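Local coordinates for alpha-acetolactate decarboxylase (Bacillus subtilis subsp. subtilis str. 168, PDB 5XNE), which converts acetolactate into acetoin by decarboxylation, a zinc-dependent step of butanediol biosynthesis that may help control the internal pH of stationary-phase cells, at residues G31-G36 with V156-P161; N39-E44 with E127-P132. All coordinates share one frame; numbering follows the deposited sequence.

Interaction 1 (G31-G36 with V156-P161); sequences GDFGIG and VGFLTP
Phe33 and Phe158 meet as an offset edge-to-face pair where two strands of the acetolactate decarboxylase beta fold, 33-36 and 156-160, pass nearly at right angles. The strand axes approach to 6.4 Å at 84°, and no hydrogen bond joins the two segments; the contact is made by van der Waals packing of side chains on each other and on backbone atoms. The ring planes stand at 84°, with the edge of Phe33 turned toward a face of Phe158 and the centroids 5.5 Å apart. CG of Phe33 is anti to its backbone N (chi1 179°), which swings the ring in toward strand 156-160, CD1 of Phe33 reaching 3.8 Å from CZ of Phe158. The Phe33 ring also turns its edge to the backbone, with Gly157 O in its plane 3.5 Å from Phe33 CE1. Ile35 meets the Phe158 ring at its edge instead, CG1 lying in the ring plane 3.9 Å from Phe158 CD2. The CA of Gly34 also lies at the edge of Phe158. Ala111 of strand 109-115 touches both phenyl rings, and the ring of Phe78 meets that of Phe33, adding to the buried apolar surroundings. An alanine in place of Phe33 would probably leave the face of Phe158 without its aromatic partner and open a gap between the crossing strands. Ile35 also touches the zinc ligands His173 and His175, while its CG2 methyl rests 3.4 Å from Val156 O.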
loop_
_atom_site.group_PDB
_atom_site.type_symbol
_atom_site.label_atom_id
_atom_site.label_comp_id
_atom_site.label_asym_id
_atom_site.label_seq_id
_atom_site.Cartn_x
_atom_site.Cartn_y
_atom_site.Cartn_z
ATOM N N GLY B 31 -1.678 -2.317 -17.992
ATOM C CA GLY B 31 -1.865 -0.919 -18.296
ATOM C C GLY B 31 -1.369 -0.521 -19.662
ATOM O O GLY B 31 -0.703 -1.297 -20.353
ATOM N N ASP B 32 -1.703 0.706 -20.038
ATOM C CA ASP B 32 -1.168 1.306 -21.254
ATOM C C ASP B 32 -0.391 2.582 -20.950
ATOM O O ASP B 32 -0.054 3.343 -21.848
ATOM C CB ASP B 32 -2.296 1.612 -22.241
ATOM C CG ASP B 32 -3.423 2.427 -21.625
ATOM O OD1 ASP B 32 -3.188 3.238 -20.701
ATOM O OD2 ASP B 32 -4.578 2.251 -22.088
ATOM N N PHE B 33 -0.089 2.787 -19.669
ATOM C CA PHE B 33 0.489 4.024 -19.165
ATOM C C PHE B 33 1.332 3.664 -17.946
ATOM O O PHE B 33 0.890 2.880 -17.127
ATOM C CB PHE B 33 -0.645 4.979 -18.788
ATOM C CG PHE B 33 -0.214 6.303 -18.225
ATOM C CD1 PHE B 33 0.202 6.421 -16.892
ATOM C CD2 PHE B 33 -0.320 7.452 -18.995
ATOM C CE1 PHE B 33 0.549 7.643 -16.365
ATOM C CE2 PHE B 33 0.011 8.687 -18.468
ATOM C CZ PHE B 33 0.427 8.785 -17.135
ATOM N N GLY B 34 2.535 4.210 -17.838
ATOM C CA GLY B 34 3.296 3.990 -16.614
ATOM C C GLY B 34 4.720 4.500 -16.628
ATOM O O GLY B 34 5.205 5.018 -17.647
ATOM N N ILE B 35 5.375 4.364 -15.472
ATOM C CA ILE B 35 6.765 4.802 -15.280
ATOM C C ILE B 35 7.474 3.803 -14.377
ATOM O O ILE B 35 6.847 2.955 -13.750
ATOM C CB ILE B 35 6.871 6.213 -14.646
ATOM C CG1 ILE B 35 6.189 6.254 -13.274
ATOM C CG2 ILE B 35 6.282 7.279 -15.570
ATOM C CD1 ILE B 35 6.479 7.525 -12.477
ATOM N N GLY B 36 8.794 3.894 -14.326
ATOM C CA GLY B 36 9.539 3.017 -13.441
ATOM C C GLY B 36 10.970 2.918 -13.900
ATOM O O GLY B 36 11.523 3.842 -14.514
ATOM N N VAL B 156 4.782 12.497 -17.920
ATOM C CA VAL B 156 3.809 11.496 -17.540
ATOM C C VAL B 156 4.212 10.833 -16.221
ATOM O O VAL B 156 5.394 10.557 -15.985
ATOM C CB VAL B 156 3.701 10.481 -18.655
ATOM C CG1 VAL B 156 5.018 10.167 -19.043
ATOM C CG2 VAL B 156 3.199 9.223 -18.192
ATOM N N GLY B 157 3.229 10.585 -15.365
ATOM C CA GLY B 157 3.526 9.920 -14.107
ATOM C C GLY B 157 2.314 9.842 -13.225
ATOM O O GLY B 157 1.183 9.768 -13.706
ATOM N N PHE B 158 2.558 9.843 -11.916
ATOM C CA PHE B 158 1.504 9.563 -10.952
ATOM C C PHE B 158 1.555 10.513 -9.775
ATOM O O PHE B 158 2.624 10.984 -9.380
ATOM C CB PHE B 158 1.613 8.127 -10.434
ATOM C CG PHE B 158 1.422 7.083 -11.496
ATOM C CD1 PHE B 158 0.147 6.678 -11.864
ATOM C CD2 PHE B 158 2.517 6.506 -12.125
ATOM C CE1 PHE B 158 -0.041 5.718 -12.840
ATOM C CE2 PHE B 158 2.336 5.541 -13.111
ATOM C CZ PHE B 158 1.056 5.140 -13.459
ATOM N N LEU B 159 0.374 10.794 -9.233
ATOM C CA LEU B 159 0.267 11.399 -7.905
ATOM C C LEU B 159 -0.124 10.318 -6.911
ATOM O O LEU B 159 -1.096 9.588 -7.110
ATOM C CB LEU B 159 -0.752 12.539 -7.873
ATOM C CG LEU B 159 -0.691 13.303 -6.530
ATOM C CD1 LEU B 159 0.345 14.458 -6.472
ATOM C CD2 LEU B 159 -2.058 13.752 -6.095
ATOM N N THR B 160 0.639 10.228 -5.829
ATOM C CA THR B 160 0.455 9.179 -4.839
ATOM C C THR B 160 0.170 9.781 -3.466
ATOM O O THR B 160 0.877 10.693 -3.043
ATOM C CB THR B 160 1.701 8.290 -4.784
ATOM O OG1 THR B 160 1.854 7.630 -6.051
ATOM C CG2 THR B 160 1.593 7.255 -3.680
ATOM N N PRO B 161 -0.884 9.293 -2.787
ATOM C CA PRO B 161 -1.195 9.770 -1.432
ATOM C C PRO B 161 -0.085 9.481 -0.441
ATOM O O PRO B 161 0.651 8.496 -0.600
ATOM C CB PRO B 161 -2.457 8.973 -1.048
ATOM C CG PRO B 161 -3.037 8.512 -2.315
ATOM C CD PRO B 161 -1.863 8.304 -3.258
#

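Interaction 2 (N39-E44 with E127-P132); sequences NKLDGE and ELQEKP
Lys40 reaches along the 127-132 segment with CG anti to its carbonyl carbon and a chain bent at both chi3 (71°) and chi4 (59°), so that it lies beside Leu128, pointing the same way, with CE 3.7 Å from Leu128 CD2. The bends bring NZ to a water, which accepts from it and from Lys131 N; NZ is also hydrogen-bonded directly to Tyr133 OH. The central bond is backbone to backbone: Gln129 N donates to Lys40 O at 2.7 Å. Leu128 CA adds a CA-H...O contact to that oxygen, at 3.3 Å. Gln129 folds back at chi2 (-72°), and its NE2 donates to Glu127 O at 2.9 Å, a bond within its own segment that holds the amide while CG packs against Leu41 CD1, 3.9 Å away. Asp42 crosses Leu128 with its carboxylate: OD2 lies 3.9 Å from Leu128 CD1, and a second water links OD1 to Leu128 N. Arg56 forms a salt bridge with OD1, so this carboxylate probably keeps its charge. No partner is modelled for the buried carbonyl oxygen of Gln129. An inverse gamma turn centred on Asp42 lies in the connection between antiparallel strands 33-37 and 44-48, and the contact is a surface association of two irregular loops, joining that turn to the connection from strand 117-124 to helix 136-139.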
loop_
_atom_site.group_PDB
_atom_site.type_symbol
_atom_site.label_atom_id
_atom_site.label_comp_id
_atom_site.label_asym_id
_atom_site.label_seq_id
_atom_site.Cartn_x
_atom_site.Cartn_y
_atom_site.Cartn_z
ATOM N N ASN B 39 15.724 -3.650 -14.610
ATOM C CA ASN B 39 16.719 -4.394 -13.852
ATOM C C ASN B 39 18.091 -3.754 -14.003
ATOM O O ASN B 39 18.424 -3.183 -15.054
ATOM C CB ASN B 39 16.743 -5.860 -14.278
ATOM C CG ASN B 39 15.726 -6.693 -13.506
ATOM O OD1 ASN B 39 14.740 -6.154 -12.971
ATOM N ND2 ASN B 39 15.954 -8.006 -13.433
ATOM N N LYS B 40 18.854 -3.816 -12.917
ATOM C CA LYS B 40 20.177 -3.198 -12.805
ATOM C C LYS B 40 20.133 -1.666 -12.843
ATOM O O LYS B 40 21.181 -1.033 -12.934
ATOM C CB LYS B 40 21.116 -3.716 -13.909
ATOM C CG LYS B 40 20.999 -5.207 -14.199
ATOM C CD LYS B 40 22.121 -5.671 -15.135
ATOM C CE LYS B 40 23.456 -5.658 -14.396
ATOM N NZ LYS B 40 23.461 -6.539 -13.188
ATOM N N LEU B 41 18.937 -1.075 -12.707
ATOM C CA LEU B 41 18.740 0.374 -12.913
ATOM C C LEU B 41 19.210 0.802 -14.303
ATOM O O LEU B 41 19.672 1.922 -14.493
ATOM C CB LEU B 41 19.470 1.223 -11.864
ATOM C CG LEU B 41 19.042 1.138 -10.409
ATOM C CD1 LEU B 41 19.765 2.228 -9.626
ATOM C CD2 LEU B 41 17.529 1.277 -10.269
ATOM N N ASP B 42 19.064 -0.084 -15.280
ATOM C CA ASP B 42 19.505 0.219 -16.637
ATOM C C ASP B 42 18.439 1.050 -17.348
ATOM O O ASP B 42 17.683 0.542 -18.180
ATOM C CB ASP B 42 19.803 -1.075 -17.383
ATOM C CG ASP B 42 20.398 -0.847 -18.757
ATOM O OD1 ASP B 42 20.732 0.310 -19.097
ATOM O OD2 ASP B 42 20.520 -1.849 -19.495
ATOM N N GLY B 43 18.381 2.328 -16.986
ATOM C CA GLY B 43 17.475 3.255 -17.640
ATOM C C GLY B 43 16.156 3.520 -16.929
ATOM O O GLY B 43 15.783 2.851 -15.961
ATOM N N GLU B 44 15.458 4.523 -17.449
ATOM C CA GLU B 44 14.158 4.972 -16.975
ATOM C C GLU B 44 13.041 4.438 -17.869
ATOM O O GLU B 44 13.141 4.511 -19.101
ATOM C CB GLU B 44 14.105 6.500 -16.972
ATOM C CG GLU B 44 15.247 7.162 -16.238
ATOM C CD GLU B 44 15.026 7.170 -14.729
ATOM O OE1 GLU B 44 13.893 6.872 -14.296
ATOM O OE2 GLU B 44 15.975 7.486 -13.981
ATOM N N GLU B 127 21.564 4.741 -14.308
ATOM C CA GLU B 127 22.398 3.951 -15.210
ATOM C C GLU B 127 22.668 2.564 -14.664
ATOM O O GLU B 127 22.666 2.356 -13.446
ATOM C CB GLU B 127 23.749 4.627 -15.448
ATOM C CG GLU B 127 23.703 5.948 -16.150
ATOM C CD GLU B 127 25.107 6.484 -16.410
ATOM O OE1 GLU B 127 25.847 6.713 -15.429
ATOM O OE2 GLU B 127 25.474 6.646 -17.592
ATOM N N LEU B 128 22.949 1.645 -15.578
ATOM C CA LEU B 128 23.200 0.246 -15.232
ATOM C C LEU B 128 24.243 0.120 -14.124
ATOM O O LEU B 128 25.322 0.716 -14.182
ATOM C CB LEU B 128 23.626 -0.542 -16.487
ATOM C CG LEU B 128 23.822 -2.075 -16.486
ATOM C CD1 LEU B 128 24.015 -2.604 -17.898
ATOM C CD2 LEU B 128 25.010 -2.534 -15.660
ATOM N N GLN B 129 23.894 -0.680 -13.122
ATOM C CA GLN B 129 24.720 -0.940 -11.954
ATOM C C GLN B 129 25.361 -2.311 -12.041
ATOM O O GLN B 129 24.787 -3.228 -12.615
ATOM C CB GLN B 129 23.876 -0.858 -10.675
ATOM C CG GLN B 129 23.147 0.469 -10.495
ATOM C CD GLN B 129 24.098 1.593 -10.137
ATOM O OE1 GLN B 129 24.832 1.509 -9.146
ATOM N NE2 GLN B 129 24.096 2.656 -10.942
ATOM N N GLU B 130 26.544 -2.453 -11.450
ATOM C CA GLU B 130 27.209 -3.748 -11.396
ATOM C C GLU B 130 27.170 -4.334 -9.996
ATOM O O GLU B 130 27.335 -3.620 -9.005
ATOM C CB GLU B 130 28.659 -3.631 -11.862
ATOM C CG GLU B 130 28.825 -3.114 -13.272
ATOM C CD GLU B 130 30.152 -3.534 -13.887
ATOM O OE1 GLU B 130 31.210 -3.059 -13.411
ATOM O OE2 GLU B 130 30.133 -4.335 -14.850
ATOM N N LYS B 131 26.949 -5.643 -9.904
ATOM C CA LYS B 131 26.957 -6.301 -8.600
ATOM C C LYS B 131 28.380 -6.307 -8.022
ATOM O O LYS B 131 29.348 -6.348 -8.776
ATOM C CB LYS B 131 26.404 -7.728 -8.717
ATOM C CG LYS B 131 24.883 -7.762 -8.967
ATOM C CD LYS B 131 24.445 -9.049 -9.629
ATOM C CE LYS B 131 22.935 -9.177 -9.605
ATOM N NZ LYS B 131 22.449 -9.476 -8.223
ATOM N N PRO B 132 28.508 -6.231 -6.689
ATOM C CA PRO B 132 27.423 -6.113 -5.714
ATOM C C PRO B 132 26.832 -4.716 -5.715
ATOM O O PRO B 132 27.555 -3.723 -5.783
ATOM C CB PRO B 132 28.110 -6.415 -4.382
ATOM C CG PRO B 132 29.509 -5.974 -4.595
ATOM C CD PRO B 132 29.830 -6.257 -6.030
HETATM O O HOH W 1 26.381 -7.192 -12.490
HETATM O O HOH W 2 22.173 2.368 -18.334
#

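Strand 33-37 connects the two contacts: it crosses strand 151-160 in interaction 1, then runs into the 39-44 loop of interaction 2. Their centres are 21 Å apart, yet they touch where Gly36 O packs 3.9 Å from Glu44 OE1. The centre of the first, buried contact is about 6 Å from the centre of the chain, that of the second, at the surface, about 16 Å. Interaction 1 lies nearer the zinc held by His173, His175 and His186: the side chain of Ile35 is about 5 Å from the metal, that of Leu41 in interaction 2 about 9 Å. Both segments of interaction 2 fall within the chain between the two halves of interaction 1.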